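Local coordinates for protein cellulase (Uncultured bacterium, PDB 3WX5) that hydrolyses internal beta-1,4-glucosidic bonds of cellulose as an endoglucanase of glycoside hydrolase family 12, at residues R29-A32 with R37-N40; Q49-G54 with G58-T63; I144-R149 with T190-L195; V162-A167 with I181-T186. All coordinates share one frame; numbering follows the deposited sequence.

From the N terminus, contact 1 closes a tight hairpin between strands 28-31 and 36-39, at one border of the large sheet. Contact 2 follows in series and closes a second hairpin, 49-54 with 60-65, in the opposing sheet; the two touch where N40 meets Q49 and where V31 and V38 reach G58. Further along, contact 3 closes a long loop by bringing strand 140-149 of the large sheet against strand 191-196 of the other. Contact 4 is nested inside that loop and joins 162-167 to 181-186 near the surface. Strands 140-149 and 179-185 are parallel neighbours, with backbone bonds from W145 to Y183 and R185, so contacts 3 and 4 adjoin.

Contact 1. Residues R29-A32 with R37-N40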
# COMPACT_ATOMS: atom_id res chain seq x y z
N ARG A 29 4.60 -13.63 -5.65
CA ARG A 29 5.83 -14.33 -5.27
C ARG A 29 6.19 -14.01 -3.82
O ARG A 29 6.10 -12.86 -3.39
CB ARG A 29 7.02 -13.92 -6.16
CG ARG A 29 6.97 -14.47 -7.61
CD ARG A 29 7.24 -16.00 -7.69
NE ARG A 29 7.34 -16.47 -9.08
CZ ARG A 29 6.29 -16.70 -9.87
NH1 ARG A 29 5.06 -16.43 -9.46
NH2 ARG A 29 6.47 -17.17 -11.11
N ASP A 30 6.61 -15.03 -3.08
CA ASP A 30 7.32 -14.81 -1.84
C ASP A 30 8.71 -14.27 -2.15
O ASP A 30 9.36 -14.75 -3.08
CB ASP A 30 7.41 -16.10 -1.01
CG ASP A 30 6.04 -16.63 -0.62
OD1 ASP A 30 5.20 -15.83 -0.16
OD2 ASP A 30 5.81 -17.85 -0.73
N VAL A 31 9.13 -13.26 -1.38
CA VAL A 31 10.44 -12.66 -1.55
C VAL A 31 11.17 -12.46 -0.22
O VAL A 31 10.55 -12.49 0.86
CB VAL A 31 10.37 -11.26 -2.30
CG1 VAL A 31 9.70 -11.40 -3.67
CG2 VAL A 31 9.65 -10.25 -1.42
N ALA A 32 12.48 -12.22 -0.31
CA ALA A 32 13.32 -11.92 0.84
C ALA A 32 13.19 -13.02 1.88
O ALA A 32 12.95 -12.76 3.07
CB ALA A 32 12.93 -10.57 1.45
N ARG A 37 5.84 -10.30 0.48
CA ARG A 37 5.20 -10.93 -0.67
C ARG A 37 4.93 -9.85 -1.69
O ARG A 37 4.47 -8.77 -1.31
CB ARG A 37 3.87 -11.49 -0.22
CG ARG A 37 3.26 -12.49 -1.17
CD ARG A 37 2.65 -13.62 -0.36
NE ARG A 37 1.49 -14.14 -1.04
CZ ARG A 37 1.53 -15.12 -1.93
NH1 ARG A 37 2.69 -15.71 -2.20
NH2 ARG A 37 0.41 -15.50 -2.53
N VAL A 38 5.08 -10.18 -2.96
CA VAL A 38 4.77 -9.24 -4.04
C VAL A 38 3.58 -9.76 -4.85
O VAL A 38 3.47 -10.97 -5.12
CB VAL A 38 5.99 -9.01 -4.95
CG1 VAL A 38 5.62 -8.10 -6.14
CG2 VAL A 38 7.14 -8.39 -4.13
N ILE A 39 2.64 -8.87 -5.17
CA ILE A 39 1.41 -9.30 -5.82
C ILE A 39 1.20 -8.45 -7.06
O ILE A 39 1.38 -7.23 -7.00
CB ILE A 39 0.18 -9.20 -4.87
CG1 ILE A 39 0.14 -7.84 -4.14
CG2 ILE A 39 0.16 -10.36 -3.86
CD1 ILE A 39 -1.14 -7.63 -3.30
N ASN A 40 0.82 -9.08 -8.17
CA ASN A 40 0.48 -8.35 -9.38
C ASN A 40 -0.82 -7.59 -9.17
O ASN A 40 -0.93 -6.40 -9.50
CB ASN A 40 0.40 -9.31 -10.59
CG ASN A 40 0.65 -8.61 -11.92
OD1 ASN A 40 1.41 -7.64 -12.01
ND2 ASN A 40 0.03 -9.13 -12.99
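R29 and V38 form an antiparallel hydrogen-bonded pair between strands 29-31 and 37-39, whose directions differ by 147°: R29 N reaches V38 O at 2.9 Å, and V38 N returns to R29 O over the same distance in an almost straight bond. The next pair along, D30 with R37, is non-hydrogen-bonded, and there the side chains supply the link. R37 starts with CG anti to its backbone N (chi1 -164°), then bends at chi2 and chi3, which brings its NH1 to 3.2 Å from D30 OD1 in a salt bridge. The fit is not flat: NH1 meets OD1 from well above the carboxylate plane, 60° out of it, and the aliphatic CD of R37 also lies 3.4 Å from OD1. A weak bond from R37 NE to Y80 OH on the adjoining strand gives the guanidinium a second hold. Two charged residues suit this face, where D30 is exposed and R37 partly so. On the other face, which R29 shares with V38, the valines meet: V31 CG1 touches V38 CG2 at 4.0 Å, the two branched side chains crossing at a slant, and V38 goes on to pack against I51 and I53 of the opposing sheet, a place for a compact beta-branched residue. A beta hairpin at the border of one sheet, with one face turned into the interior, belongs to the beta-sandwich fold of family 12 endoglucanases.

Contact 2. Residues Q49-G54 with G58-T63; sequences QCIEIG and GNFILT
I51 and L62 lie side by side on the buried face of this antiparallel hairpin, with I51 CG2 3.6 Å from L62 CD1, and here the packing is close. The same CD1 of L62 also presses on the aliphatic part of Q49, 3.4 Å from its CG, while the amide of Q49 finds its polar partners in N40 and H67. Two pairs further on, F60, opposite I53, puts its ring on the same face, and I51 CG2 approaches its CD1 to 4.1 Å. F60, with CG between backbone N and carbonyl carbon (chi1 69°), holds its ring out from the strand into the interior, where it touches V38 and F223. Branched aliphatics and a phenyl ring suit a face that lies between two sheets.

The opposite face is looser and partly open to solvent. E52 and I61 run alongside one another, E52 CB being 3.8 Å from I61 CG2, and T63 CG2 comes just as near to that CB. The extended chain of E52 continues beside I61, with E52 OE2 still 4.1 Å from I61 CG2. Backbone bonds run through the middle, E52 N to I61 O at 2.9 Å and I61 N to E52 O at 3.0 Å. At the turn, G54 N bonds N59 O at 2.7 Å, and G58 adopts a positive phi that favours glycine. C50 receives T63 N on its carbonyl. Main-chain bonds therefore set the register, apolar contact seals one face, and the disulfide of C50 ties the hairpin to C23, just after the neighbouring strand 19-22.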
# COMPACT_ATOMS: atom_id res chain seq x y z
N GLN A 49 -1.15 -6.80 -17.42
CA GLN A 49 -0.05 -6.22 -16.64
C GLN A 49 0.95 -7.29 -16.28
O GLN A 49 0.57 -8.36 -15.80
CB GLN A 49 -0.61 -5.59 -15.35
CG GLN A 49 0.44 -4.97 -14.45
CD GLN A 49 -0.19 -4.55 -13.11
OE1 GLN A 49 -1.03 -3.67 -13.06
NE2 GLN A 49 0.13 -5.30 -12.07
N CYS A 50 2.23 -6.97 -16.43
CA CYS A 50 3.31 -7.82 -15.94
C CYS A 50 4.23 -7.04 -15.02
O CYS A 50 4.50 -5.87 -15.26
CB CYS A 50 4.14 -8.39 -17.09
SG CYS A 50 3.14 -9.37 -18.25
N ILE A 51 4.74 -7.70 -13.99
CA ILE A 51 5.83 -7.13 -13.20
C ILE A 51 7.03 -8.07 -13.17
O ILE A 51 6.87 -9.30 -13.02
CB ILE A 51 5.39 -6.81 -11.74
CG1 ILE A 51 4.76 -8.04 -11.06
CG2 ILE A 51 4.37 -5.64 -11.76
CD1 ILE A 51 4.29 -7.78 -9.59
N GLU A 52 8.22 -7.49 -13.21
CA GLU A 52 9.44 -8.26 -13.04
C GLU A 52 9.94 -8.10 -11.61
O GLU A 52 10.18 -6.98 -11.16
CB GLU A 52 10.50 -7.79 -14.05
CG GLU A 52 11.85 -8.46 -13.87
CD GLU A 52 12.85 -8.01 -14.94
OE1 GLU A 52 12.78 -8.56 -16.05
OE2 GLU A 52 13.59 -7.02 -14.73
N ILE A 53 9.99 -9.22 -10.88
CA ILE A 53 10.19 -9.22 -9.42
C ILE A 53 11.55 -9.79 -9.03
O ILE A 53 11.86 -10.96 -9.33
CB ILE A 53 9.13 -10.07 -8.68
CG1 ILE A 53 7.72 -9.73 -9.15
CG2 ILE A 53 9.22 -9.84 -7.16
CD1 ILE A 53 6.67 -10.66 -8.60
N GLY A 54 12.31 -9.02 -8.26
CA GLY A 54 13.56 -9.51 -7.68
C GLY A 54 13.24 -10.39 -6.49
O GLY A 54 12.58 -9.96 -5.54
N GLY A 58 12.64 -8.24 -3.32
CA GLY A 58 11.26 -7.88 -3.59
C GLY A 58 11.08 -6.64 -4.44
O GLY A 58 9.95 -6.26 -4.74
N ASN A 59 12.18 -6.07 -4.95
CA ASN A 59 12.08 -4.95 -5.89
C ASN A 59 11.24 -5.42 -7.09
O ASN A 59 11.34 -6.58 -7.49
CB ASN A 59 13.45 -4.50 -6.42
CG ASN A 59 14.35 -3.92 -5.35
OD1 ASN A 59 13.94 -3.69 -4.21
ND2 ASN A 59 15.60 -3.68 -5.72
N PHE A 60 10.45 -4.53 -7.69
CA PHE A 60 9.68 -4.90 -8.89
C PHE A 60 9.51 -3.75 -9.86
O PHE A 60 9.50 -2.58 -9.45
CB PHE A 60 8.35 -5.61 -8.55
CG PHE A 60 7.30 -4.72 -7.89
CD1 PHE A 60 6.48 -3.88 -8.66
CD2 PHE A 60 7.10 -4.77 -6.51
CE1 PHE A 60 5.51 -3.06 -8.07
CE2 PHE A 60 6.09 -3.98 -5.89
CZ PHE A 60 5.30 -3.12 -6.68
N ILE A 61 9.42 -4.07 -11.14
CA ILE A 61 9.19 -3.02 -12.14
C ILE A 61 8.02 -3.44 -13.01
O ILE A 61 7.87 -4.63 -13.33
CB ILE A 61 10.48 -2.77 -12.99
CG1 ILE A 61 10.26 -1.66 -14.03
CG2 ILE A 61 10.92 -4.05 -13.69
CD1 ILE A 61 11.56 -1.07 -14.59
N LEU A 62 7.14 -2.48 -13.35
CA LEU A 62 6.03 -2.74 -14.29
C LEU A 62 6.65 -2.84 -15.70
O LEU A 62 7.14 -1.83 -16.24
CB LEU A 62 5.00 -1.61 -14.26
CG LEU A 62 3.93 -1.66 -13.16
CD1 LEU A 62 2.88 -2.77 -13.41
CD2 LEU A 62 4.57 -1.82 -11.78
N THR A 63 6.62 -4.04 -16.27
CA THR A 63 7.15 -4.24 -17.62
C THR A 63 6.05 -4.20 -18.65
O THR A 63 6.32 -4.04 -19.86
CB THR A 63 7.93 -5.57 -17.76
OG1 THR A 63 7.07 -6.65 -17.45
CG2 THR A 63 9.15 -5.59 -16.82

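Contact 3. Residues I144-R149 with T190-L195; sequences IWLNWR and TEVTQL
L146 and V192 face each other from two different sheets, and their side chains cross at about a right angle. Followed outward, L146 begins at a distance: L146 CB is 5.3 Å from V192 CG1. With CG anti to the carbonyl carbon (chi1 -58°), the chain runs toward the other sheet, and L146 CG is 4.5 Å from V192 CG1. Only at the fork is contact made: CD1 and CD2 each lie 3.9 Å from V192 CG1, which sits in the notch between them. The leucine also touches W108 and W169, so aromatic side chains share in its burial. A longer leucine from one sheet and a short, beta-branched valine from the other make a compact pair between the sheets.

On one flank of that pair, I144 CG2 meets L195 CD2 at a looser 4.5 Å, continuing the apolar layer. On the other, N147 lies alongside T190 near the surface, where polar residues are at home, and the methyl of T190 faces N147. Two irregularities of the chain shape the contact. L146 and N147 both face A120, a classic beta bulge, and both have CB directed at the 190-195 segment. In that segment, Q194 and L195 both face S106 in a G1 bulge, Q194 taking a positive phi. Apolar side chains interleaving between two stacked sheets, with bulges adjusting the strands, form the core of the beta-sandwich that family 12 shares with the concanavalin-like clan.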
# COMPACT_ATOMS: atom_id res chain seq x y z
N ILE A 144 -1.18 6.14 2.08
CA ILE A 144 -0.23 7.26 2.18
C ILE A 144 0.33 7.47 0.80
O ILE A 144 1.09 6.63 0.31
CB ILE A 144 0.92 6.94 3.14
CG1 ILE A 144 0.36 6.64 4.53
CG2 ILE A 144 1.86 8.16 3.21
CD1 ILE A 144 1.38 6.07 5.52
N TRP A 145 -0.11 8.55 0.15
CA TRP A 145 0.23 8.80 -1.25
C TRP A 145 1.49 9.67 -1.29
O TRP A 145 1.51 10.77 -0.74
CB TRP A 145 -0.90 9.57 -1.96
CG TRP A 145 -2.20 8.79 -2.21
CD1 TRP A 145 -2.72 7.76 -1.45
CD2 TRP A 145 -3.12 9.00 -3.28
NE1 TRP A 145 -3.90 7.31 -2.02
CE2 TRP A 145 -4.19 8.09 -3.12
CE3 TRP A 145 -3.18 9.92 -4.35
CZ2 TRP A 145 -5.25 8.00 -4.03
CZ3 TRP A 145 -4.27 9.87 -5.24
CH2 TRP A 145 -5.30 8.93 -5.05
N LEU A 146 2.53 9.18 -1.96
CA LEU A 146 3.83 9.85 -1.99
C LEU A 146 4.10 10.55 -3.32
O LEU A 146 4.85 11.53 -3.37
CB LEU A 146 4.96 8.84 -1.73
CG LEU A 146 4.82 8.11 -0.39
CD1 LEU A 146 5.87 7.02 -0.30
CD2 LEU A 146 4.95 9.11 0.81
N ASN A 147 3.48 10.05 -4.38
CA ASN A 147 3.75 10.56 -5.73
C ASN A 147 2.62 10.06 -6.66
O ASN A 147 1.81 9.22 -6.27
CB ASN A 147 5.14 10.05 -6.21
CG ASN A 147 5.85 11.03 -7.13
OD1 ASN A 147 7.09 11.23 -7.06
ND2 ASN A 147 5.09 11.64 -8.03
N TRP A 148 2.46 10.69 -7.81
CA TRP A 148 1.31 10.41 -8.68
C TRP A 148 1.46 11.19 -9.98
O TRP A 148 2.33 12.04 -10.10
CB TRP A 148 -0.01 10.83 -8.00
CG TRP A 148 -0.06 12.31 -7.72
CD1 TRP A 148 -0.44 13.31 -8.60
CD2 TRP A 148 0.29 12.96 -6.50
NE1 TRP A 148 -0.35 14.54 -7.99
CE2 TRP A 148 0.12 14.36 -6.71
CE3 TRP A 148 0.77 12.51 -5.27
CZ2 TRP A 148 0.44 15.30 -5.73
CZ3 TRP A 148 1.10 13.45 -4.30
CH2 TRP A 148 0.94 14.83 -4.55
N ARG A 149 0.59 10.88 -10.94
CA ARG A 149 0.54 11.63 -12.17
C ARG A 149 -0.88 11.63 -12.65
O ARG A 149 -1.56 10.64 -12.51
CB ARG A 149 1.44 10.99 -13.22
CG ARG A 149 1.43 11.75 -14.53
CD ARG A 149 2.33 11.09 -15.57
NE ARG A 149 2.05 11.61 -16.91
CZ ARG A 149 2.64 12.68 -17.42
NH1 ARG A 149 3.57 13.33 -16.71
NH2 ARG A 149 2.33 13.09 -18.65
N THR A 190 10.20 10.74 -3.94
CA THR A 190 10.52 9.48 -4.59
C THR A 190 11.08 8.46 -3.61
O THR A 190 11.44 7.37 -4.01
CB THR A 190 11.48 9.68 -5.79
OG1 THR A 190 12.67 10.35 -5.34
CG2 THR A 190 10.78 10.55 -6.85
N GLU A 191 11.21 8.84 -2.34
CA GLU A 191 11.75 7.92 -1.35
C GLU A 191 11.33 8.36 0.04
O GLU A 191 11.11 9.53 0.29
CB GLU A 191 13.28 7.92 -1.47
CG GLU A 191 14.01 7.01 -0.50
CD GLU A 191 15.52 6.94 -0.79
OE1 GLU A 191 16.00 7.73 -1.63
OE2 GLU A 191 16.21 6.08 -0.20
N VAL A 192 11.13 7.38 0.92
CA VAL A 192 11.00 7.64 2.34
C VAL A 192 11.95 6.73 3.11
O VAL A 192 12.21 5.59 2.72
CB VAL A 192 9.53 7.40 2.87
CG1 VAL A 192 8.55 8.35 2.19
CG2 VAL A 192 9.09 5.95 2.64
N THR A 193 12.54 7.31 4.16
CA THR A 193 13.47 6.59 5.03
C THR A 193 12.95 6.66 6.46
O THR A 193 12.73 7.77 7.00
CB THR A 193 14.88 7.24 4.97
OG1 THR A 193 15.32 7.22 3.61
CG2 THR A 193 15.87 6.46 5.83
N GLN A 194 12.66 5.49 7.02
CA GLN A 194 12.11 5.35 8.35
C GLN A 194 10.85 6.21 8.52
O GLN A 194 10.67 6.91 9.54
CB GLN A 194 13.18 5.71 9.40
CG GLN A 194 14.43 4.79 9.31
CD GLN A 194 15.61 5.28 10.14
OE1 GLN A 194 16.74 5.33 9.66
NE2 GLN A 194 15.34 5.71 11.35
N LEU A 195 9.94 6.06 7.57
CA LEU A 195 8.68 6.78 7.64
C LEU A 195 7.91 6.24 8.81
O LEU A 195 7.79 5.01 8.96
CB LEU A 195 7.87 6.59 6.35
CG LEU A 195 6.57 7.41 6.29
CD1 LEU A 195 6.86 8.96 6.24
CD2 LEU A 195 5.76 6.98 5.10

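Contact 4. Residues V162-A167 with I181-T186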
# COMPACT_ATOMS: atom_id res chain seq x y z
N VAL A 162 -2.48 18.12 7.76
CA VAL A 162 -1.87 17.69 9.02
C VAL A 162 -0.34 17.55 8.88
O VAL A 162 0.14 17.14 7.82
CB VAL A 162 -2.55 16.37 9.52
CG1 VAL A 162 -2.28 15.22 8.52
CG2 VAL A 162 -2.12 16.01 10.92
N SER A 163 0.42 17.94 9.92
CA SER A 163 1.87 17.64 10.00
C SER A 163 2.05 16.30 10.70
O SER A 163 1.62 16.15 11.86
CB SER A 163 2.61 18.71 10.79
OG SER A 163 4.01 18.40 10.82
N LEU A 164 2.62 15.34 9.99
CA LEU A 164 2.87 13.99 10.54
C LEU A 164 4.16 13.45 9.97
O LEU A 164 4.45 13.66 8.79
CB LEU A 164 1.74 13.02 10.17
CG LEU A 164 0.34 13.27 10.76
CD1 LEU A 164 -0.69 12.33 10.06
CD2 LEU A 164 0.37 13.04 12.30
N ALA A 165 4.96 12.81 10.82
CA ALA A 165 6.08 11.96 10.37
C ALA A 165 7.12 12.77 9.61
O ALA A 165 7.82 12.22 8.76
CB ALA A 165 5.56 10.79 9.49
N GLY A 166 7.15 14.08 9.84
CA GLY A 166 8.22 14.89 9.28
C GLY A 166 7.82 15.60 7.99
O GLY A 166 8.67 16.13 7.29
N ALA A 167 6.53 15.55 7.66
CA ALA A 167 6.03 16.18 6.44
C ALA A 167 4.58 16.59 6.64
O ALA A 167 4.06 16.46 7.75
CB ALA A 167 6.16 15.23 5.24
N ILE A 181 -9.11 6.07 4.67
CA ILE A 181 -8.40 7.30 5.02
C ILE A 181 -7.17 7.42 4.14
O ILE A 181 -6.38 6.48 4.05
CB ILE A 181 -7.92 7.34 6.50
CG1 ILE A 181 -9.00 6.79 7.46
CG2 ILE A 181 -7.60 8.79 6.87
CD1 ILE A 181 -8.79 5.32 7.87
N ALA A 182 -7.02 8.53 3.43
CA ALA A 182 -5.83 8.69 2.59
C ALA A 182 -5.06 9.94 3.02
O ALA A 182 -5.65 11.02 3.18
CB ALA A 182 -6.22 8.79 1.14
N TYR A 183 -3.75 9.80 3.15
CA TYR A 183 -2.90 10.95 3.42
C TYR A 183 -2.11 11.23 2.16
O TYR A 183 -1.28 10.43 1.78
CB TYR A 183 -1.93 10.67 4.58
CG TYR A 183 -2.66 10.44 5.89
CD1 TYR A 183 -3.18 9.18 6.21
CD2 TYR A 183 -2.91 11.50 6.77
CE1 TYR A 183 -3.91 8.98 7.40
CE2 TYR A 183 -3.61 11.30 7.98
CZ TYR A 183 -4.10 10.04 8.28
OH TYR A 183 -4.90 9.84 9.39
N ARG A 184 -2.36 12.38 1.54
CA ARG A 184 -1.66 12.70 0.30
C ARG A 184 -0.60 13.74 0.63
O ARG A 184 -0.94 14.85 1.04
CB ARG A 184 -2.65 13.28 -0.73
CG ARG A 184 -2.01 13.49 -2.10
CD ARG A 184 -2.95 14.24 -3.08
NE ARG A 184 -2.55 13.89 -4.44
CZ ARG A 184 -3.39 13.79 -5.47
NH1 ARG A 184 -4.67 14.13 -5.32
NH2 ARG A 184 -2.95 13.33 -6.64
N ARG A 185 0.66 13.45 0.32
CA ARG A 185 1.74 14.37 0.71
C ARG A 185 1.52 15.69 -0.04
O ARG A 185 1.06 15.66 -1.19
CB ARG A 185 3.11 13.79 0.33
CG ARG A 185 4.24 14.30 1.23
CD ARG A 185 5.54 13.60 0.86
NE ARG A 185 6.64 13.90 1.79
CZ ARG A 185 7.35 15.02 1.78
NH1 ARG A 185 7.11 15.97 0.88
NH2 ARG A 185 8.38 15.14 2.63
N THR A 186 1.77 16.82 0.61
CA THR A 186 1.48 18.13 -0.02
C THR A 186 2.44 18.41 -1.17
O THR A 186 2.13 19.20 -2.07
CB THR A 186 1.53 19.30 1.00
OG1 THR A 186 2.80 19.31 1.65
CG2 THR A 186 0.45 19.14 2.08
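L164 turns its CG anti to the carbonyl carbon (chi1 -67°) and Y183 does likewise (chi1 -65°), which brings the leucine tip to the CD2-CE2 bond of the tyrosine ring. L164 CD1 lies 3.7 Å from Y183 CE2, approaching the ring at a slant. V162 joins from the same strand: its CG1 comes to the ring edge, near the ring plane, 4.2 Å from Y183 CD2. Two aliphatic side chains thus share the CD2 and CE2 atoms of the ring. Beyond the ring, Y183 OH bonds D203 of helix 197-206, and F200 of the same helix meets the ring edge-to-face. Tyrosine suits the place because its ring can be packed by carbon while its hydroxyl reaches a polar partner.

Nearer the surface the contact changes character. R185 stretches out from CG to NE, then swings its guanidinium at chi4 (-79°) so that one flat face covers A167. The CB of A167 is 3.4 Å from R185 NH2, and a small methyl is what fits beneath the planar group. A167 closes a type I' turn that begins at L164, with bonds from L164 N to A167 O (2.9 Å) and from A167 N to L164 O (3.0 Å); G166 takes backbone angles that call for glycine. Strand 167-175 lies between strands 157-164 and 179-185, so V162 and L164 reach Y183 by side chains alone, while A167, at the start of that middle strand, lies beside R185. The chemistry is therefore carbon against carbon and carbon beneath a cationic plane, with Y183 OH bonded to D203 and R185 NH1 to T187 O.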